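Side-chain contacts in transcriptional regulator, TetR family (PDB 3ON4), which probably binds DNA through an N-terminal helix-turn-helix domain and regulates transcription: residues N29-F33 with K34-T38; D67-A70 with A71-D75; S118-V121 with S122-N125; L167-A170 with R171-G174. One frame throughout, in Å; residues are numbered along the deposited sequence.

In the fold
The four contacts come one after another along a largely helical chain. Interaction 1 starts helix 33-40 in the predicted helix-turn-helix region, interaction 2 lies on helix 54-77, interaction 3 starts helix 121-144, and interaction 4 closes helix 149-173. The centres of interactions 1 and 3 are about 19 Å apart, yet they touch where Asn29 ND2 meets Ser118 OG at 2.8 Å, a probable hydrogen bond between the DNA-binding and C-terminal family regions. Interactions 2 and 4, about 25 Å apart between centres, lie on opposite sides of the chain's centre. Residues just before two helices (interactions 1 and 3) and the end of a third (interaction 4) meet the second subunit.

Interaction 1: residues N29-F33 with K34-T38; sequences NAFSF and KDIAT
Ser32 and Asp35 face each other across the first turn of helix 33-40 and form a capping box, each side chain binding the other's backbone NH. Ser32 is the N-cap: its OG accepts from Asp35 N at 3.2 Å, with a fairly straight N-H...O angle of 159°. The hydroxyl reaches that NH because OG lies between the residue's own backbone N and carbonyl carbon (chi1 73°), tucked in over the start of the helix. In return, Asp35 folds its carboxylate back, and OD2 accepts from Ser32 N at 3.0 Å. This donor comes from above the carboxylate plane, 38° out of it, and the bond is bent. Serine carries its hydroxyl on a short arm that can turn back to Asp35 N, and aspartate has a carboxylate that can reach Ser32 N.

Beside this polar pair runs an apolar one. The Phe31 ring and the Ile36 chain cross obliquely, Phe31 CE2 meeting Ile36 CD1 at 3.9 Å. Both are buried, and both touch Leu22 of helix 11-26 and Leu57 of helix 54-77, so the bulky residues suit the apolar seam between helices 11-26, 33-40 and 54-77. Phe31 also makes a cation-pi contact with Lys54. The regular helix bond from Ala37 N to Phe33 O, 3.0 Å, follows directly behind the cap.

The Ser32 hydroxyl thus serves a first-turn NH that has no carbonyl one turn earlier in the helix, while the carboxylate holds the N-cap's own NH. Its negative charge near the positive end of the helix dipole is probably favourable, consistent with a defined start for helix 33-40 in the predicted helix-turn-helix.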
loop_
_atom_site.group_PDB
_atom_site.type_symbol
_atom_site.label_atom_id
_atom_site.label_comp_id
_atom_site.label_asym_id
_atom_site.label_seq_id
_atom_site.Cartn_x
_atom_site.Cartn_y
_atom_site.Cartn_z
ATOM N N ASN A 29 6.570 -7.324 -9.835
ATOM C CA ASN A 29 7.640 -8.312 -9.663
ATOM C C ASN A 29 7.128 -9.768 -9.520
ATOM O O ASN A 29 7.896 -10.690 -9.224
ATOM C CB ASN A 29 8.511 -7.942 -8.461
ATOM C CG ASN A 29 9.267 -6.637 -8.673
ATOM O OD1 ASN A 29 9.815 -6.399 -9.760
ATOM N ND2 ASN A 29 9.309 -5.793 -7.639
ATOM N N ALA A 30 5.821 -9.947 -9.710
ATOM C CA ALA A 30 5.196 -11.244 -9.613
ATOM C C ALA A 30 4.424 -11.627 -10.879
ATOM O O ALA A 30 3.515 -12.459 -10.815
ATOM C CB ALA A 30 4.243 -11.252 -8.421
ATOM N N PHE A 31 4.732 -11.027 -12.023
ATOM C CA PHE A 31 4.245 -11.574 -13.281
ATOM C C PHE A 31 5.374 -11.523 -14.291
ATOM O O PHE A 31 6.353 -10.795 -14.107
ATOM C CB PHE A 31 3.040 -10.802 -13.808
ATOM C CG PHE A 31 3.422 -9.589 -14.612
ATOM C CD1 PHE A 31 3.800 -8.420 -13.985
ATOM C CD2 PHE A 31 3.447 -9.644 -16.003
ATOM C CE1 PHE A 31 4.197 -7.300 -14.722
ATOM C CE2 PHE A 31 3.864 -8.531 -16.756
ATOM C CZ PHE A 31 4.219 -7.359 -16.113
ATOM N N SER A 32 5.227 -12.287 -15.360
ATOM C CA SER A 32 6.221 -12.354 -16.425
ATOM C C SER A 32 5.529 -12.279 -17.785
ATOM O O SER A 32 4.337 -12.493 -17.890
ATOM C CB SER A 32 6.999 -13.665 -16.330
ATOM O OG SER A 32 6.187 -14.755 -16.739
ATOM N N PHE A 33 6.290 -12.015 -18.828
ATOM C CA PHE A 33 5.748 -12.090 -20.196
ATOM C C PHE A 33 5.134 -13.456 -20.495
ATOM O O PHE A 33 4.119 -13.556 -21.186
ATOM C CB PHE A 33 6.853 -11.815 -21.199
ATOM C CG PHE A 33 7.142 -10.351 -21.397
ATOM C CD1 PHE A 33 6.723 -9.390 -20.472
ATOM C CD2 PHE A 33 7.843 -9.934 -22.520
ATOM C CE1 PHE A 33 7.007 -8.048 -20.668
ATOM C CE2 PHE A 33 8.116 -8.586 -22.718
ATOM C CZ PHE A 33 7.704 -7.647 -21.787
ATOM N N LYS A 34 5.755 -14.510 -19.976
ATOM C CA LYS A 34 5.218 -15.866 -20.163
ATOM C C LYS A 34 3.807 -16.012 -19.564
ATOM O O LYS A 34 2.960 -16.671 -20.145
ATOM C CB LYS A 34 6.151 -16.891 -19.523
ATOM C CG LYS A 34 5.675 -18.315 -19.646
ATOM C CD LYS A 34 5.599 -18.770 -21.095
ATOM C CE LYS A 34 5.501 -20.286 -21.192
ATOM N NZ LYS A 34 5.462 -20.671 -22.608
ATOM N N ASP A 35 3.574 -15.416 -18.402
ATOM C CA ASP A 35 2.227 -15.411 -17.826
ATOM C C ASP A 35 1.200 -14.811 -18.792
ATOM O O ASP A 35 0.054 -15.304 -18.890
ATOM C CB ASP A 35 2.178 -14.631 -16.517
ATOM C CG ASP A 35 2.930 -15.310 -15.395
ATOM O OD1 ASP A 35 2.936 -16.557 -15.343
ATOM O OD2 ASP A 35 3.504 -14.579 -14.555
ATOM N N ILE A 36 1.582 -13.724 -19.462
ATOM C CA ILE A 36 0.672 -13.030 -20.385
ATOM C C ILE A 36 0.413 -13.903 -21.605
ATOM O O ILE A 36 -0.732 -14.067 -22.021
ATOM C CB ILE A 36 1.235 -11.671 -20.864
ATOM C CG1 ILE A 36 1.381 -10.710 -19.687
ATOM C CG2 ILE A 36 0.340 -11.061 -21.935
ATOM C CD1 ILE A 36 1.961 -9.374 -20.089
ATOM N N ALA A 37 1.482 -14.447 -22.170
ATOM C CA ALA A 37 1.398 -15.315 -23.342
ATOM C C ALA A 37 0.450 -16.494 -23.099
ATOM O O ALA A 37 -0.379 -16.845 -23.960
ATOM C CB ALA A 37 2.774 -15.831 -23.704
ATOM N N THR A 38 0.582 -17.103 -21.928
ATOM C CA THR A 38 -0.250 -18.244 -21.558
ATOM C C THR A 38 -1.697 -17.789 -21.397
ATOM O O THR A 38 -2.605 -18.466 -21.842
ATOM C CB THR A 38 0.257 -18.876 -20.240
ATOM O OG1 THR A 38 1.541 -19.467 -20.474
ATOM C CG2 THR A 38 -0.697 -19.960 -19.713
#

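Interaction 2: residues D67-A70 with A71-D75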
loop_
_atom_site.group_PDB
_atom_site.type_symbol
_atom_site.label_atom_id
_atom_site.label_comp_id
_atom_site.label_asym_id
_atom_site.label_seq_id
_atom_site.Cartn_x
_atom_site.Cartn_y
_atom_site.Cartn_z
ATOM N N ASP A 67 -4.266 7.668 -18.229
ATOM C CA ASP A 67 -5.125 8.283 -19.222
ATOM C C ASP A 67 -6.593 7.897 -19.026
ATOM O O ASP A 67 -7.478 8.730 -19.183
ATOM C CB ASP A 67 -4.687 7.884 -20.633
ATOM C CG ASP A 67 -3.443 8.625 -21.102
ATOM O OD1 ASP A 67 -3.025 9.619 -20.459
ATOM O OD2 ASP A 67 -2.891 8.212 -22.145
ATOM N N LYS A 68 -6.840 6.628 -18.726
ATOM C CA LYS A 68 -8.187 6.138 -18.459
ATOM C C LYS A 68 -8.794 6.793 -17.223
ATOM O O LYS A 68 -9.942 7.254 -17.271
ATOM C CB LYS A 68 -8.217 4.628 -18.278
ATOM C CG LYS A 68 -7.988 3.855 -19.578
ATOM C CD LYS A 68 -8.396 2.399 -19.451
ATOM C CE LYS A 68 -7.421 1.580 -18.613
ATOM N NZ LYS A 68 -7.870 0.150 -18.549
ATOM N N ILE A 69 -8.018 6.854 -16.142
ATOM C CA ILE A 69 -8.472 7.508 -14.914
ATOM C C ILE A 69 -8.711 9.005 -15.122
ATOM O O ILE A 69 -9.690 9.553 -14.599
ATOM C CB ILE A 69 -7.470 7.329 -13.767
ATOM C CG1 ILE A 69 -7.345 5.854 -13.395
ATOM C CG2 ILE A 69 -7.941 8.073 -12.542
ATOM C CD1 ILE A 69 -8.552 5.309 -12.661
ATOM N N ALA A 70 -7.816 9.669 -15.858
ATOM C CA ALA A 70 -8.001 11.080 -16.201
ATOM C C ALA A 70 -9.356 11.358 -16.870
ATOM O O ALA A 70 -10.003 12.365 -16.559
ATOM C CB ALA A 70 -6.852 11.587 -17.081
ATOM N N ALA A 71 -9.763 10.474 -17.785
ATOM C CA ALA A 71 -11.044 10.605 -18.495
ATOM C C ALA A 71 -12.219 10.413 -17.530
ATOM O O ALA A 71 -13.178 11.159 -17.559
ATOM C CB ALA A 71 -11.132 9.593 -19.647
ATOM N N VAL A 72 -12.121 9.394 -16.689
ATOM C CA VAL A 72 -13.157 9.101 -15.697
ATOM C C VAL A 72 -13.367 10.306 -14.774
ATOM O O VAL A 72 -14.509 10.717 -14.517
ATOM C CB VAL A 72 -12.784 7.838 -14.878
ATOM C CG1 VAL A 72 -13.674 7.689 -13.599
ATOM C CG2 VAL A 72 -12.884 6.601 -15.760
ATOM N N LEU A 73 -12.261 10.871 -14.298
ATOM C CA LEU A 73 -12.299 12.007 -13.374
ATOM C C LEU A 73 -12.863 13.266 -14.039
ATOM O O LEU A 73 -13.695 13.983 -13.462
ATOM C CB LEU A 73 -10.892 12.285 -12.835
ATOM C CG LEU A 73 -10.271 11.232 -11.902
ATOM C CD1 LEU A 73 -8.964 11.777 -11.355
ATOM C CD2 LEU A 73 -11.198 10.832 -10.784
ATOM N N SER A 74 -12.402 13.509 -15.265
ATOM C CA SER A 74 -12.874 14.618 -16.072
ATOM C C SER A 74 -14.398 14.587 -16.197
ATOM O O SER A 74 -15.067 15.636 -16.090
ATOM C CB SER A 74 -12.217 14.563 -17.456
ATOM O OG SER A 74 -12.670 15.631 -18.256
ATOM N N ASP A 75 -14.946 13.394 -16.419
ATOM C CA ASP A 75 -16.397 13.237 -16.568
ATOM C C ASP A 75 -17.160 13.525 -15.287
ATOM O O ASP A 75 -18.293 13.989 -15.346
ATOM C CB ASP A 75 -16.748 11.836 -17.084
ATOM C CG ASP A 75 -16.510 11.692 -18.581
ATOM O OD1 ASP A 75 -16.684 12.690 -19.314
ATOM O OD2 ASP A 75 -16.162 10.577 -19.029
#
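Ile69 and Leu73, one turn apart on the long alpha-helix 54-77, make an i to i+4 apolar contact. Their side chains cross at a slant, with Ile69 CG2 reaching Leu73 CG at 4.0 Å. In Ile69 that methyl lies anti to the backbone N, with CG1 beside the N (chi1 -64°), so the branch nearer the following turn is the one that meets the leucine. Leu73 CG also sits 3.2 Å from Ile69 O, close over the carbonyl that its own backbone uses.

That carbonyl receives Leu73 N at 2.9 Å, and Ala70 O accepts from Ser74 N at 3.0 Å. Such successive i to i+4 bonds set the spacing that brings isoleucine and leucine onto the same face.

Around this pair the neighbouring helices complete the packing. Ile69 and Leu73 both touch Ile134 of helix 121-144, and Leu73 also meets Phe91 of helix 84-98; branched aliphatic residues fill such an interface well. Ala70, small enough to let a helix come close, rests against Leu133. Lys68 carries its NZ to Glu20 in a salt bridge while the cation also meets the Trp64 ring, so the helix is tied to helix 11-26 of the N-terminal region. On Val72, CG2 lies beside the backbone N and comes within 3.4 Å of Lys68 O.

Interaction 3: residues S118-V121 with S122-N125; sequences SLPV and SIQN
The start of helix 121-144 has Pro120 at the N-cap position, and the helical bonding begins with its carbonyl. Pro120 O accepts from Gln124 N at 3.1 Å, a nearly straight bond (175°), and more weakly from Ile123 N. Proline suits the place: its ring restrains phi near -60°, compatible with the N-cap position, and it has no NH to be satisfied. Val121 O then takes Asn125 N at 2.9 Å, and the regular helix is under way.

Apolar groups pack beneath this turn. Leu119 and Ile123 cross at about a right angle, Leu119 CD1 touching Ile123 CG2 at 3.8 Å. The Pro120 ring lies alongside Ile123 and points the same way, its CD 4.0 Å from Ile123 CD1. Leu119 and Ile123 both press on Tyr28 and on Phe112 of helix 108-115, while Ile123 also meets Val59 and Ile62 of helix 54-77; the large aliphatic chains thus join the start of this helix to helices 108-115 and 54-77 and to the loop residue Tyr28.

The polar side chains have partners of their own. Ser122 OG hydrogen-bonds Glu55, and Gln124, extended beyond CG, sends NE2 to Phe116 O in the preceding loop, so its amide bridges loop and helix. At the other end of that amide, Gln124 OE1 lies 3.8 Å from Val121 CG2. Asn125 lies side by side with Val121, its CG beside the backbone N (chi1 -70°), which brings Asn125 ND2 to 3.8 Å from Val121 CG1.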
loop_
_atom_site.group_PDB
_atom_site.type_symbol
_atom_site.label_atom_id
_atom_site.label_comp_id
_atom_site.label_asym_id
_atom_site.label_seq_id
_atom_site.Cartn_x
_atom_site.Cartn_y
_atom_site.Cartn_z
ATOM N N SER A 118 12.194 -0.968 -6.255
ATOM C CA SER A 118 12.673 -2.031 -7.130
ATOM C C SER A 118 12.496 -1.683 -8.618
ATOM O O SER A 118 12.980 -2.426 -9.487
ATOM C CB SER A 118 11.929 -3.352 -6.830
ATOM O OG SER A 118 10.611 -3.341 -7.385
ATOM N N LEU A 119 11.809 -0.578 -8.906
ATOM C CA LEU A 119 11.416 -0.236 -10.277
ATOM C C LEU A 119 12.464 0.591 -11.020
ATOM O O LEU A 119 13.165 1.390 -10.427
ATOM C CB LEU A 119 10.106 0.553 -10.274
ATOM C CG LEU A 119 8.878 -0.062 -9.600
ATOM C CD1 LEU A 119 7.728 0.957 -9.524
ATOM C CD2 LEU A 119 8.439 -1.322 -10.340
ATOM N N PRO A 120 12.555 0.413 -12.341
ATOM C CA PRO A 120 13.316 1.353 -13.131
ATOM C C PRO A 120 12.763 2.777 -12.974
ATOM O O PRO A 120 11.571 2.958 -12.723
ATOM C CB PRO A 120 13.119 0.842 -14.559
ATOM C CG PRO A 120 12.831 -0.608 -14.393
ATOM C CD PRO A 120 12.038 -0.709 -13.154
ATOM N N VAL A 121 13.625 3.767 -13.141
ATOM C CA VAL A 121 13.232 5.159 -12.935
ATOM C C VAL A 121 12.080 5.588 -13.872
ATOM O O VAL A 121 11.186 6.349 -13.471
ATOM C CB VAL A 121 14.434 6.107 -13.116
ATOM C CG1 VAL A 121 13.983 7.560 -13.158
ATOM C CG2 VAL A 121 15.467 5.862 -11.999
ATOM N N SER A 122 12.077 5.087 -15.107
ATOM C CA SER A 122 10.975 5.415 -16.023
ATOM C C SER A 122 9.614 5.053 -15.413
ATOM O O SER A 122 8.638 5.803 -15.527
ATOM C CB SER A 122 11.153 4.707 -17.366
ATOM O OG SER A 122 11.119 3.295 -17.173
ATOM N N ILE A 123 9.539 3.919 -14.736
ATOM C CA ILE A 123 8.266 3.487 -14.174
ATOM C C ILE A 123 7.948 4.300 -12.920
ATOM O O ILE A 123 6.792 4.699 -12.691
ATOM C CB ILE A 123 8.270 1.973 -13.895
ATOM C CG1 ILE A 123 8.469 1.202 -15.225
ATOM C CG2 ILE A 123 6.995 1.531 -13.240
ATOM C CD1 ILE A 123 8.535 -0.325 -15.033
ATOM N N GLN A 124 8.960 4.508 -12.088
ATOM C CA GLN A 124 8.833 5.384 -10.921
ATOM C C GLN A 124 8.205 6.725 -11.297
ATOM O O GLN A 124 7.255 7.178 -10.657
ATOM C CB GLN A 124 10.207 5.642 -10.286
ATOM C CG GLN A 124 10.803 4.451 -9.567
ATOM C CD GLN A 124 12.115 4.789 -8.894
ATOM O OE1 GLN A 124 12.774 5.762 -9.256
ATOM N NE2 GLN A 124 12.514 3.978 -7.946
ATOM N N ASN A 125 8.749 7.356 -12.334
ATOM C CA ASN A 125 8.263 8.659 -12.791
ATOM C C ASN A 125 6.799 8.605 -13.301
ATOM O O ASN A 125 6.000 9.509 -13.029
ATOM C CB ASN A 125 9.242 9.283 -13.812
ATOM C CG ASN A 125 10.556 9.732 -13.158
ATOM O OD1 ASN A 125 10.736 9.599 -11.944
ATOM N ND2 ASN A 125 11.475 10.244 -13.957
#

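Interaction 4: residues L167-A170 with R171-G174; sequences LLLA and RLYG
The Tyr173 ring approaches Leu169 O obliquely, and the Arg171 guanidinium is linked through a water to Leu168 O, both at the C-terminal end of helix 149-173, where one turn meets the next. That water sits at the guanidinium edge, in its plane; it accepts from Arg171 NH1 at 2.9 Å and donates to Leu168 O at 2.8 Å, bridging the side chain to the preceding turn. The other nitrogens have their own partners: NE binds Asn104 O and NH2 binds Lys25 O, so arginine, with several donors, ties this helix end to two other parts of the chain. Its CG stands between the backbone N and the carbonyl carbon (chi1 64°), which lays the chain across the previous turn, with Arg171 CG 3.2 Å from Leu167 O.

On the tyrosine, Tyr173 CD2 lies 3.5 Å from Leu169 O. Its hydroxyl makes a weak hydrogen bond to Lys128 O of the second subunit, and the side chain touches Phe178 of helix 177-189. Leu172, buried, packs on Phe116 of the second subunit.

The backbone bonds change as the helix ends. Arg171 N still reaches Leu167 O, but Leu172 N turns to Leu169 O, a three-residue step. Glycine, with no side chain, readily takes the positive phi that ends the helix at Gly174, and Gly174 N makes a weak, bent bond to Ala170 O, 3.0 Å long at 120°.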
loop_
_atom_site.group_PDB
_atom_site.type_symbol
_atom_site.label_atom_id
_atom_site.label_comp_id
_atom_site.label_asym_id
_atom_site.label_seq_id
_atom_site.Cartn_x
_atom_site.Cartn_y
_atom_site.Cartn_z
ATOM N N LEU A 167 -7.984 0.094 0.565
ATOM C CA LEU A 167 -7.995 -0.963 -0.473
ATOM C C LEU A 167 -7.003 -2.048 -0.140
ATOM O O LEU A 167 -7.294 -3.216 -0.281
ATOM C CB LEU A 167 -7.680 -0.395 -1.865
ATOM C CG LEU A 167 -8.754 0.405 -2.564
ATOM C CD1 LEU A 167 -8.218 1.060 -3.852
ATOM C CD2 LEU A 167 -9.952 -0.509 -2.879
ATOM N N LEU A 168 -5.826 -1.654 0.321
ATOM C CA LEU A 168 -4.759 -2.590 0.661
ATOM C C LEU A 168 -5.237 -3.615 1.687
ATOM O O LEU A 168 -5.026 -4.831 1.536
ATOM C CB LEU A 168 -3.581 -1.795 1.229
ATOM C CG LEU A 168 -2.240 -2.465 1.411
ATOM C CD1 LEU A 168 -1.585 -2.810 0.040
ATOM C CD2 LEU A 168 -1.316 -1.515 2.211
ATOM N N LEU A 169 -5.916 -3.131 2.727
ATOM C CA LEU A 169 -6.341 -3.998 3.801
ATOM C C LEU A 169 -7.667 -4.706 3.488
ATOM O O LEU A 169 -7.841 -5.857 3.901
ATOM C CB LEU A 169 -6.426 -3.225 5.130
ATOM C CG LEU A 169 -5.093 -2.590 5.527
ATOM C CD1 LEU A 169 -5.224 -1.832 6.824
ATOM C CD2 LEU A 169 -4.009 -3.663 5.626
ATOM N N ALA A 170 -8.604 -4.035 2.809
ATOM C CA ALA A 170 -9.892 -4.669 2.490
ATOM C C ALA A 170 -9.706 -5.945 1.702
ATOM O O ALA A 170 -10.395 -6.929 1.940
ATOM C CB ALA A 170 -10.843 -3.713 1.726
ATOM N N ARG A 171 -8.760 -5.942 0.765
ATOM C CA ARG A 171 -8.668 -7.050 -0.175
ATOM C C ARG A 171 -7.991 -8.277 0.427
ATOM O O ARG A 171 -8.016 -9.329 -0.161
ATOM C CB ARG A 171 -8.016 -6.606 -1.491
ATOM C CG ARG A 171 -6.615 -6.161 -1.387
ATOM C CD ARG A 171 -6.168 -5.540 -2.736
ATOM N NE ARG A 171 -5.964 -6.536 -3.787
ATOM C CZ ARG A 171 -4.850 -7.241 -4.001
ATOM N NH1 ARG A 171 -3.770 -7.116 -3.221
ATOM N NH2 ARG A 171 -4.822 -8.098 -4.999
ATOM N N LEU A 172 -7.395 -8.150 1.605
ATOM C CA LEU A 172 -6.870 -9.319 2.289
ATOM C C LEU A 172 -7.945 -10.252 2.833
ATOM O O LEU A 172 -7.785 -11.488 2.789
ATOM C CB LEU A 172 -6.018 -8.900 3.476
ATOM C CG LEU A 172 -4.909 -7.884 3.235
ATOM C CD1 LEU A 172 -4.061 -7.831 4.494
ATOM C CD2 LEU A 172 -4.071 -8.225 2.009
ATOM N N TYR A 173 -9.013 -9.637 3.344
ATOM C CA TYR A 173 -10.012 -10.275 4.195
ATOM C C TYR A 173 -11.401 -10.358 3.555
ATOM O O TYR A 173 -12.288 -11.025 4.083
ATOM C CB TYR A 173 -10.204 -9.414 5.456
ATOM C CG TYR A 173 -9.039 -9.279 6.426
ATOM C CD1 TYR A 173 -8.656 -10.338 7.226
ATOM C CD2 TYR A 173 -8.387 -8.067 6.601
ATOM C CE1 TYR A 173 -7.613 -10.206 8.141
ATOM C CE2 TYR A 173 -7.345 -7.926 7.509
ATOM C CZ TYR A 173 -6.969 -8.998 8.280
ATOM O OH TYR A 173 -5.936 -8.879 9.186
ATOM N N GLY A 174 -11.620 -9.637 2.464
ATOM C CA GLY A 174 -12.973 -9.364 2.002
ATOM C C GLY A 174 -13.731 -8.535 3.015
ATOM O O GLY A 174 -14.966 -8.610 3.111
HETATM O O HOH W 1 -3.571 -5.895 -0.625
#